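Local atomic coordinates of TadZ (Pseudomonas aeruginosa, PDB entry 4LDA), a protein that is probably an ATP-binding and ATP-hydrolysing pilus assembly protein, represented here by its N-terminal CheY-like receiver domain. Residues 78-84 / 100-106; 5-11 / 49-55. All blocks are in the same frame, centred on the assembly; numbering follows the deposited sequence.

Contact 1 of 2, residues 78-84 / 100-106; sequences LSVVAIG and ARDFITY
Ala82 and Phe103 face each other in a parallel pair of strands whose backbones are joined by alternating bonds. Ala82 is gripped twice: its N donates to Asp102 O (2.9 Å), and its O accepts from Ile104 N in a nearly straight bond with an N-H...O angle of 169°. Gly84 N continues the pattern to Ile104 O. Toward the other end Val80 O takes Arg101 N at 2.8 Å, a more bent bond (138°). Past the strands the pairing passes to a side chain, Thr105 OG1 donating to Gly84 O over 3.0 Å.

This is the edge of a CheY-like parallel sheet, the last beta-alpha-beta unit of the chain: strand 79-83 leads through helix 89-98 into the outermost strand 102-104.

Apolar packing differs on the two faces. On the face of Ala82 and Phe103, the Phe103 ring, with CG anti to the backbone N (chi1 -164°), leans over the neighbouring strand; its CD2 reaches Ala82 CB at 3.6 Å, while CZ and CE1 come close to Gly84 at an oblique angle, and Ala82 O sits over one ring face. Helix 89-98 covers this side through Leu91, Val92 and Ala95. On the other face Ile83 and Ile104 run side by side, CG1 against CG1 at 3.9 Å, and Ile104 also crosses Val81, touching its CG1. Farther along, Ile83 CG2 meets Tyr106 CB.

Near the start of strand 79-83 Arg101 makes the polar contacts. The Arg101 chain bends at chi3 and brings one face of its guanidinium over Leu78 O and the Ser79 CA, with NH1 2.9 Å from Ser79 OG; NH2 makes a weak hydrogen bond to Pro76 O.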
loop_
_atom_site.group_PDB
_atom_site.type_symbol
_atom_site.label_atom_id
_atom_site.label_comp_id
_atom_site.label_asym_id
_atom_site.label_seq_id
_atom_site.Cartn_x
_atom_site.Cartn_y
_atom_site.Cartn_z
ATOM N N LEU A 78 -9.637 3.542 -2.738
ATOM C CA LEU A 78 -8.336 2.881 -2.687
ATOM C C LEU A 78 -7.870 2.719 -1.239
ATOM O O LEU A 78 -7.940 3.675 -0.455
ATOM C CB LEU A 78 -7.291 3.692 -3.500
ATOM C CG LEU A 78 -5.839 3.164 -3.529
ATOM C CD1 LEU A 78 -5.716 1.920 -4.383
ATOM C CD2 LEU A 78 -4.887 4.223 -4.024
ATOM N N SER A 79 -7.386 1.511 -0.892
ATOM C CA SER A 79 -6.815 1.241 0.426
ATOM C C SER A 79 -5.300 1.433 0.344
ATOM O O SER A 79 -4.627 0.706 -0.382
ATOM C CB SER A 79 -7.179 -0.156 0.926
ATOM O OG SER A 79 -8.576 -0.359 0.988
ATOM N N VAL A 80 -4.778 2.457 1.029
ATOM C CA VAL A 80 -3.344 2.717 1.050
ATOM C C VAL A 80 -2.804 2.130 2.377
ATOM O O VAL A 80 -3.282 2.492 3.455
ATOM C CB VAL A 80 -2.983 4.218 0.834
ATOM C CG1 VAL A 80 -1.478 4.441 0.908
ATOM C CG2 VAL A 80 -3.518 4.725 -0.497
ATOM N N VAL A 81 -1.854 1.188 2.276
ATOM C CA VAL A 81 -1.199 0.549 3.421
ATOM C C VAL A 81 0.251 1.021 3.469
ATOM O O VAL A 81 1.007 0.782 2.530
ATOM C CB VAL A 81 -1.292 -1.011 3.383
ATOM C CG1 VAL A 81 -0.620 -1.627 4.605
ATOM C CG2 VAL A 81 -2.744 -1.483 3.277
ATOM N N ALA A 82 0.634 1.700 4.556
ATOM C CA ALA A 82 2.003 2.191 4.726
ATOM C C ALA A 82 2.903 1.105 5.303
ATOM O O ALA A 82 2.445 0.264 6.062
ATOM C CB ALA A 82 2.017 3.420 5.622
ATOM N N ILE A 83 4.169 1.102 4.897
ATOM C CA ILE A 83 5.204 0.167 5.346
ATOM C C ILE A 83 6.312 1.017 5.979
ATOM O O ILE A 83 6.835 1.910 5.327
ATOM C CB ILE A 83 5.725 -0.755 4.199
ATOM C CG1 ILE A 83 4.610 -1.566 3.528
ATOM C CG2 ILE A 83 6.880 -1.666 4.657
ATOM C CD1 ILE A 83 5.023 -2.101 2.113
ATOM N N GLY A 84 6.545 0.850 7.270
ATOM C CA GLY A 84 7.563 1.631 7.939
ATOM C C GLY A 84 7.831 1.171 9.348
ATOM O O GLY A 84 7.271 0.168 9.803
ATOM N N ALA A 100 -3.426 6.949 4.710
ATOM C CA ALA A 100 -3.168 5.513 4.791
ATOM C C ALA A 100 -4.128 4.855 5.787
ATOM O O ALA A 100 -4.292 5.332 6.898
ATOM C CB ALA A 100 -1.727 5.243 5.175
ATOM N N ARG A 101 -4.818 3.807 5.342
ATOM C CA ARG A 101 -5.829 3.049 6.079
ATOM C C ARG A 101 -5.165 2.179 7.167
ATOM O O ARG A 101 -5.754 2.015 8.244
ATOM C CB ARG A 101 -6.619 2.175 5.065
ATOM C CG ARG A 101 -8.031 1.752 5.492
ATOM C CD ARG A 101 -8.920 1.454 4.283
ATOM N NE ARG A 101 -9.269 2.671 3.528
ATOM C CZ ARG A 101 -10.039 2.711 2.437
ATOM N NH1 ARG A 101 -10.551 1.592 1.935
ATOM N NH2 ARG A 101 -10.290 3.867 1.835
ATOM N N ASP A 102 -3.976 1.611 6.861
ATOM C CA ASP A 102 -3.245 0.724 7.764
ATOM C C ASP A 102 -1.717 0.966 7.666
ATOM O O ASP A 102 -1.257 1.627 6.730
ATOM C CB ASP A 102 -3.592 -0.745 7.442
ATOM C CG ASP A 102 -5.083 -1.061 7.500
ATOM O OD1 ASP A 102 -5.782 -0.833 6.485
ATOM O OD2 ASP A 102 -5.545 -1.553 8.552
ATOM N N PHE A 103 -0.950 0.455 8.662
ATOM C CA PHE A 103 0.509 0.564 8.761
ATOM C C PHE A 103 1.109 -0.776 9.201
ATOM O O PHE A 103 0.733 -1.302 10.252
ATOM C CB PHE A 103 0.866 1.672 9.775
ATOM C CG PHE A 103 2.293 2.169 9.708
ATOM C CD1 PHE A 103 3.335 1.422 10.251
ATOM C CD2 PHE A 103 2.582 3.426 9.189
ATOM C CE1 PHE A 103 4.630 1.901 10.238
ATOM C CE2 PHE A 103 3.891 3.892 9.139
ATOM C CZ PHE A 103 4.901 3.136 9.677
ATOM N N ILE A 104 2.028 -1.325 8.402
ATOM C CA ILE A 104 2.688 -2.600 8.690
ATOM C C ILE A 104 4.196 -2.369 8.701
ATOM O O ILE A 104 4.685 -1.411 8.107
ATOM C CB ILE A 104 2.273 -3.742 7.700
ATOM C CG1 ILE A 104 2.462 -3.320 6.225
ATOM C CG2 ILE A 104 0.811 -4.166 7.975
ATOM C CD1 ILE A 104 2.249 -4.394 5.166
ATOM N N THR A 105 4.916 -3.213 9.426
ATOM C CA THR A 105 6.367 -3.115 9.479
ATOM C C THR A 105 6.932 -4.219 8.590
ATOM O O THR A 105 6.473 -5.365 8.614
ATOM C CB THR A 105 6.917 -3.156 10.926
ATOM O OG1 THR A 105 6.358 -2.066 11.647
ATOM C CG2 THR A 105 8.446 -3.041 10.994
ATOM N N TYR A 106 7.923 -3.828 7.775
ATOM C CA TYR A 106 8.646 -4.727 6.893
ATOM C C TYR A 106 9.231 -5.886 7.689
ATOM O O TYR A 106 9.886 -5.667 8.702
ATOM C CB TYR A 106 9.743 -3.959 6.153
ATOM C CG TYR A 106 10.758 -4.839 5.479
ATOM C CD1 TYR A 106 10.387 -5.705 4.457
ATOM C CD2 TYR A 106 12.104 -4.758 5.810
ATOM C CE1 TYR A 106 11.321 -6.529 3.835
ATOM C CE2 TYR A 106 13.049 -5.564 5.191
ATOM C CZ TYR A 106 12.656 -6.434 4.186
ATOM O OH TYR A 106 13.576 -7.230 3.560
#

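Contact 2 of 2, residues 5-11 / 49-55; sequences NFVALTQ and AGVLFIS
Leu9 leans on Ile54 across two parallel central strands, and its side chain can be followed outward. CB starts beside Phe53 O and 4.0 Å from Ile54 CG1. CG lies anti to the carbonyl carbon (chi1 -61°), and chi2 near 164° carries CD1 out anti to CA, where it faces the partner strand. There CD1 meets Ile54 CD1 at 3.8 Å, with Ile54 CG1 nearly as close and Leu52 CD2 a little farther off. The Leu9 and Ile54 side chains lie at a slant to each other rather than alongside, and Leu67 of helix 61-74 closes over Leu9. Val7 carries the same face onward: CG1 touches Leu52 CD1, and CG2 touches Ala49 CB.

Beneath them the backbone is stitched regularly. Leu9 N points almost straight at Phe53 O (2.8 Å, 178°), and Leu9 O accepts Ser55 N; Val7 uses its N and O likewise with Val51 O and Phe53 N.

On the reverse face two phenylalanines point the same way. Val51 CB lies at the edge of the Phe6 ring, 3.8 Å from CD1, and Phe6 CB lies at the edge of the Phe53 ring, 3.9 Å from CE2. Ile117 of helix 110-121 covers this group.

Beyond the strand, Gln11 NE2 makes a weak bond to Ser55 OG (3.1 Å), which is also hydrogen-bonded to Glu15. Buried parallel strands with apolar side chains on both faces, each covered by helices, are the centre of the three-layer alpha/beta/alpha sandwich of the CheY-like fold.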
loop_
_atom_site.group_PDB
_atom_site.type_symbol
_atom_site.label_atom_id
_atom_site.label_comp_id
_atom_site.label_asym_id
_atom_site.label_seq_id
_atom_site.Cartn_x
_atom_site.Cartn_y
_atom_site.Cartn_z
ATOM N N ASN A 5 -4.786 -7.663 -7.846
ATOM C CA ASN A 5 -3.517 -7.023 -8.142
ATOM C C ASN A 5 -3.278 -5.985 -7.075
ATOM O O ASN A 5 -4.217 -5.287 -6.690
ATOM C CB ASN A 5 -3.462 -6.416 -9.548
ATOM C CG ASN A 5 -3.338 -7.413 -10.662
ATOM O OD1 ASN A 5 -2.661 -8.452 -10.536
ATOM N ND2 ASN A 5 -3.926 -7.077 -11.810
ATOM N N PHE A 6 -2.063 -5.954 -6.524
ATOM C CA PHE A 6 -1.627 -4.971 -5.528
ATOM C C PHE A 6 -0.505 -4.167 -6.133
ATOM O O PHE A 6 0.274 -4.730 -6.910
ATOM C CB PHE A 6 -1.184 -5.632 -4.216
ATOM C CG PHE A 6 -2.048 -6.763 -3.711
ATOM C CD1 PHE A 6 -3.190 -6.510 -2.967
ATOM C CD2 PHE A 6 -1.689 -8.084 -3.932
ATOM C CE1 PHE A 6 -3.982 -7.555 -2.501
ATOM C CE2 PHE A 6 -2.478 -9.130 -3.444
ATOM C CZ PHE A 6 -3.614 -8.857 -2.729
ATOM N N VAL A 7 -0.420 -2.864 -5.817
ATOM C CA VAL A 7 0.648 -2.005 -6.327
ATOM C C VAL A 7 1.553 -1.673 -5.143
ATOM O O VAL A 7 1.058 -1.473 -4.045
ATOM C CB VAL A 7 0.102 -0.756 -7.074
ATOM C CG1 VAL A 7 1.218 0.187 -7.493
ATOM C CG2 VAL A 7 -0.678 -1.192 -8.303
ATOM N N ALA A 8 2.878 -1.682 -5.362
ATOM C CA ALA A 8 3.839 -1.422 -4.303
ATOM C C ALA A 8 4.890 -0.384 -4.684
ATOM O O ALA A 8 5.597 -0.528 -5.683
ATOM C CB ALA A 8 4.540 -2.709 -3.920
ATOM N N LEU A 9 4.993 0.655 -3.843
ATOM C CA LEU A 9 6.012 1.694 -3.878
ATOM C C LEU A 9 6.963 1.368 -2.757
ATOM O O LEU A 9 6.680 1.676 -1.603
ATOM C CB LEU A 9 5.409 3.103 -3.751
ATOM C CG LEU A 9 4.439 3.547 -4.800
ATOM C CD1 LEU A 9 3.659 4.754 -4.316
ATOM C CD2 LEU A 9 5.179 3.851 -6.092
ATOM N N THR A 10 8.000 0.600 -3.065
ATOM C CA THR A 10 8.974 0.119 -2.090
ATOM C C THR A 10 10.217 0.972 -2.159
ATOM O O THR A 10 10.503 1.549 -3.221
ATOM C CB THR A 10 9.283 -1.363 -2.357
ATOM O OG1 THR A 10 9.699 -1.526 -3.722
ATOM C CG2 THR A 10 8.086 -2.265 -2.069
ATOM N N GLN A 11 10.964 1.071 -1.042
ATOM C CA GLN A 11 12.176 1.875 -1.103
ATOM C C GLN A 11 13.437 0.951 -1.155
ATOM O O GLN A 11 14.545 1.462 -1.345
ATOM C CB GLN A 11 12.274 2.948 -0.007
ATOM C CG GLN A 11 12.075 2.554 1.427
ATOM C CD GLN A 11 11.852 3.793 2.287
ATOM O OE1 GLN A 11 12.196 4.931 1.920
ATOM N NE2 GLN A 11 11.287 3.593 3.475
ATOM N N ALA A 49 -6.293 -2.439 -9.323
ATOM C CA ALA A 49 -5.791 -2.609 -7.972
ATOM C C ALA A 49 -6.600 -1.789 -6.978
ATOM O O ALA A 49 -6.861 -0.599 -7.223
ATOM C CB ALA A 49 -4.330 -2.202 -7.921
ATOM N N GLY A 50 -6.983 -2.437 -5.870
ATOM C CA GLY A 50 -7.745 -1.805 -4.785
ATOM C C GLY A 50 -6.906 -1.517 -3.547
ATOM O O GLY A 50 -7.361 -0.834 -2.618
ATOM N N VAL A 51 -5.664 -2.067 -3.528
ATOM C CA VAL A 51 -4.712 -1.892 -2.433
ATOM C C VAL A 51 -3.382 -1.405 -3.003
ATOM O O VAL A 51 -2.882 -1.972 -3.985
ATOM C CB VAL A 51 -4.517 -3.178 -1.586
ATOM C CG1 VAL A 51 -3.494 -2.962 -0.454
ATOM C CG2 VAL A 51 -5.853 -3.675 -1.042
ATOM N N LEU A 52 -2.815 -0.348 -2.367
ATOM C CA LEU A 52 -1.512 0.201 -2.693
ATOM C C LEU A 52 -0.645 0.203 -1.438
ATOM O O LEU A 52 -1.042 0.755 -0.409
ATOM C CB LEU A 52 -1.608 1.608 -3.312
ATOM C CG LEU A 52 -0.275 2.247 -3.702
ATOM C CD1 LEU A 52 -0.324 2.763 -5.097
ATOM C CD2 LEU A 52 0.112 3.373 -2.756
ATOM N N PHE A 53 0.544 -0.407 -1.535
ATOM C CA PHE A 53 1.540 -0.421 -0.473
ATOM C C PHE A 53 2.549 0.699 -0.734
ATOM O O PHE A 53 3.015 0.847 -1.855
ATOM C CB PHE A 53 2.221 -1.790 -0.375
ATOM C CG PHE A 53 1.281 -2.893 0.028
ATOM C CD1 PHE A 53 1.006 -3.136 1.368
ATOM C CD2 PHE A 53 0.690 -3.710 -0.932
ATOM C CE1 PHE A 53 0.143 -4.161 1.742
ATOM C CE2 PHE A 53 -0.184 -4.731 -0.561
ATOM C CZ PHE A 53 -0.438 -4.960 0.769
ATOM N N ILE A 54 2.840 1.518 0.278
ATOM C CA ILE A 54 3.809 2.605 0.129
ATOM C C ILE A 54 4.778 2.557 1.324
ATOM O O ILE A 54 4.362 2.545 2.474
ATOM C CB ILE A 54 3.159 4.002 -0.062
ATOM C CG1 ILE A 54 4.239 5.073 -0.465
ATOM C CG2 ILE A 54 2.261 4.408 1.137
ATOM C CD1 ILE A 54 3.708 6.427 -0.868
ATOM N N SER A 55 6.069 2.454 1.018
ATOM C CA SER A 55 7.129 2.399 2.011
ATOM C C SER A 55 7.486 3.838 2.423
ATOM O O SER A 55 7.817 4.677 1.574
ATOM C CB SER A 55 8.327 1.626 1.469
ATOM O OG SER A 55 9.267 1.423 2.507
#

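Overall arrangement
Both contacts belong to one five-stranded parallel sheet of order 2-1-3-4-5, and their centres lie about 9 Å apart. Contact 2 comes first along the chain and pairs strand 4-9 with 51-55; contact 1 follows and pairs 79-83 with the outermost strand 102-104. Strands 51-55 and 79-83 are themselves neighbours, so the two contacts adjoin directly: Val81 N lies 2.8 Å from Leu52 O, a probable hydrogen bond, and Val81 CB packs on Phe53 CD1. Helices 13-22 and 110-121 touch side chains of both contacts, whereas 61-74 covers contact 2 and 89-98 covers contact 1. Together they span four adjacent strands, from the buried middle to edge strand 102-104; strand 27-31 forms the CheY-like domain's other edge.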